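Side-chain contact in pseudouridylate synthase RPUSD4, mitochondrial (Homo sapiens, PDB 5UBA), which converts uridine to pseudouridine in mitochondrial RNAs, including a position in 16S rRNA whose modification is needed to assemble the mitochondrial ribosome: residues V102-L105 with F106-R109. Residues are numbered along the deposited sequence; the frame is centred on the assembly and turned at random.
Sequences VQEL and FRTR
Glu-104 and Arg-107 form an i to i+3 salt bridge on the last turn of helix 96-107, which a Schellman motif brings to an end. The helix belongs to the RluA-type pseudouridine synthase domain, and this end lies at the surface, away from the probable catalytic aspartate, Asp-83. The guanidinium meets the carboxylate side-on. Arg-107 NE reaches Glu-104 OE1 at 2.8 Å, and Arg-107 NH2 reaches Glu-104 OE2 at 2.8 Å. Both bonds are nearly straight and lie close to the guanidinium plane. They approach the oxygens from the syn side but out of the carboxylate plane, in keeping with the 34° between the two flat groups. A bend at chi2 of Glu-104 (66°) and another at chi3 of Arg-107 (67°) bring the groups alongside each other.

The apolar contact is on another side of the helix. Val-102 CG1 touches the ring edge of Phe-106, 3.7 Å from CE2. The same ring stacks with His-80, from the loop after strand 77-78. With an alanine in place of Phe-106, Val-102 CG1 would probably lose its aromatic neighbour and His-80 its stacking partner.

Backbone bonds close the turn. Phe-106 N donates to Val-102 O, and Arg-107 N to Gln-103 O. Arg-109, with positive phi, is the C-prime residue. Its N bonds to Phe-106 O at 3.1 Å, while Gln-110 N returns to Leu-105 O. Thr-108 N donates to Glu-104 O at 3.0 Å, and Thr-108 OG1 lies 2.8 Å from that same Glu-104 O, with Gln-110 OE1 also within its reach.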
ATOM      1  N   VAL A 102     -12.696 -13.734   6.983  1.00 19.75           N
ATOM      2  CA  VAL A 102     -11.613 -13.145   6.196  1.00 18.64           C
ATOM      3  C   VAL A 102     -10.660 -12.322   7.062  1.00 19.44           C
ATOM      4  O   VAL A 102      -9.443 -12.404   6.867  1.00 18.58           O
ATOM      5  CB  VAL A 102     -12.157 -12.319   5.009  1.00 17.53           C
ATOM      6  CG1 VAL A 102     -11.003 -11.711   4.209  1.00 17.47           C
ATOM      7  CG2 VAL A 102     -12.958 -13.230   4.098  1.00 18.31           C
ATOM      8  N   GLN A 103     -11.193 -11.534   7.992  1.00 18.32           N
ATOM      9  CA  GLN A 103     -10.393 -10.786   8.958  1.00 20.31           C
ATOM     10  C   GLN A 103      -9.460 -11.749   9.709  1.00 19.63           C
ATOM     11  O   GLN A 103      -8.286 -11.433   9.898  1.00 20.46           O
ATOM     12  CB  GLN A 103     -11.292 -10.026   9.942  1.00 23.44           C
ATOM     13  CG  GLN A 103     -12.034  -8.834   9.347  1.00 25.65           C
ATOM     14  CD  GLN A 103     -13.255  -8.430  10.163  1.00 29.70           C
ATOM     15  OE1 GLN A 103     -13.296  -8.650  11.373  1.00 35.08           O
ATOM     16  NE2 GLN A 103     -14.249  -7.829   9.504  1.00 33.02           N
ATOM     17  N   GLU A 104      -9.994 -12.915  10.081  1.00 21.17           N
ATOM     18  CA  GLU A 104      -9.193 -13.921  10.807  1.00 20.96           C
ATOM     19  C   GLU A 104      -8.090 -14.507   9.921  1.00 20.54           C
ATOM     20  O   GLU A 104      -6.990 -14.760  10.417  1.00 20.43           O
ATOM     21  CB  GLU A 104     -10.114 -14.999  11.383  1.00 21.43           C
ATOM     22  CG  GLU A 104      -9.467 -16.098  12.222  1.00 23.03           C
ATOM     23  CD  GLU A 104      -8.857 -15.627  13.520  1.00 24.77           C
ATOM     24  OE1 GLU A 104      -8.937 -14.432  13.907  1.00 25.86           O
ATOM     25  OE2 GLU A 104      -8.255 -16.511  14.190  1.00 26.77           O
ATOM     26  N   LEU A 105      -8.357 -14.707   8.632  1.00 19.76           N
ATOM     27  CA  LEU A 105      -7.307 -15.108   7.696  1.00 19.86           C
ATOM     28  C   LEU A 105      -6.169 -14.097   7.667  1.00 20.65           C
ATOM     29  O   LEU A 105      -4.981 -14.493   7.638  1.00 20.25           O
ATOM     30  CB  LEU A 105      -7.862 -15.340   6.292  1.00 19.19           C
ATOM     31  CG  LEU A 105      -8.863 -16.482   6.087  1.00 20.37           C
ATOM     32  CD1 LEU A 105      -9.421 -16.520   4.684  1.00 20.95           C
ATOM     33  CD2 LEU A 105      -8.223 -17.819   6.455  1.00 21.14           C
ATOM     34  N   PHE A 106      -6.489 -12.802   7.666  1.00 18.02           N
ATOM     35  CA  PHE A 106      -5.448 -11.789   7.720  1.00 19.27           C
ATOM     36  C   PHE A 106      -4.703 -11.806   9.052  1.00 20.06           C
ATOM     37  O   PHE A 106      -3.486 -11.729   9.074  1.00 20.78           O
ATOM     38  CB  PHE A 106      -5.995 -10.367   7.468  1.00 18.87           C
ATOM     39  CG  PHE A 106      -6.235 -10.037   6.018  1.00 19.61           C
ATOM     40  CD1 PHE A 106      -5.242  -9.455   5.253  1.00 19.41           C
ATOM     41  CD2 PHE A 106      -7.450 -10.279   5.435  1.00 19.61           C
ATOM     42  CE1 PHE A 106      -5.473  -9.125   3.926  1.00 19.80           C
ATOM     43  CE2 PHE A 106      -7.686  -9.970   4.107  1.00 19.67           C
ATOM     44  CZ  PHE A 106      -6.682  -9.391   3.348  1.00 18.10           C
ATOM     45  N   ARG A 107      -5.452 -11.857  10.165  1.00 21.27           N
ATOM     46  CA  ARG A 107      -4.844 -11.845  11.513  1.00 22.54           C
ATOM     47  C   ARG A 107      -3.836 -12.972  11.685  1.00 21.81           C
ATOM     48  O   ARG A 107      -2.794 -12.800  12.328  1.00 24.50           O
ATOM     49  CB  ARG A 107      -5.921 -12.004  12.601  1.00 24.05           C
ATOM     50  CG  ARG A 107      -5.422 -11.710  14.013  1.00 25.38           C
ATOM     51  CD  ARG A 107      -6.416 -12.158  15.087  1.00 26.59           C
ATOM     52  NE  ARG A 107      -6.594 -13.606  15.165  1.00 27.49           N
ATOM     53  CZ  ARG A 107      -5.774 -14.461  15.778  1.00 28.85           C
ATOM     54  NH1 ARG A 107      -4.668 -14.045  16.400  1.00 30.98           N
ATOM     55  NH2 ARG A 107      -6.065 -15.754  15.763  1.00 30.09           N
ATOM     56  N   THR A 108      -4.186 -14.132  11.152  1.00 21.95           N
ATOM     57  CA  THR A 108      -3.359 -15.343  11.292  1.00 21.56           C
ATOM     58  C   THR A 108      -2.364 -15.534  10.135  1.00 22.10           C
ATOM     59  O   THR A 108      -1.814 -16.625   9.956  1.00 22.07           O
ATOM     60  CB  THR A 108      -4.240 -16.601  11.443  1.00 22.17           C
ATOM     61  OG1 THR A 108      -5.071 -16.800  10.289  1.00 21.57           O
ATOM     62  CG2 THR A 108      -5.104 -16.507  12.731  1.00 21.75           C
ATOM     63  N   ARG A 109      -2.189 -14.499   9.302  1.00 21.56           N
ATOM     64  CA  ARG A 109      -1.149 -14.499   8.252  1.00 21.29           C
ATOM     65  C   ARG A 109      -1.291 -15.593   7.198  1.00 20.59           C
ATOM     66  O   ARG A 109      -0.295 -16.130   6.680  1.00 21.71           O
ATOM     67  CB  ARG A 109       0.244 -14.482   8.876  1.00 23.01           C
ATOM     68  CG  ARG A 109       0.432 -13.331   9.831  1.00 25.32           C
ATOM     69  CD  ARG A 109       1.843 -13.262  10.368  1.00 28.35           C
ATOM     70  NE  ARG A 109       1.906 -12.393  11.544  1.00 31.10           N
ATOM     71  CZ  ARG A 109       2.993 -12.194  12.285  1.00 33.43           C
ATOM     72  NH1 ARG A 109       4.156 -12.766  11.970  1.00 36.04           N
ATOM     73  NH2 ARG A 109       2.923 -11.378  13.335  1.00 39.52           N
TER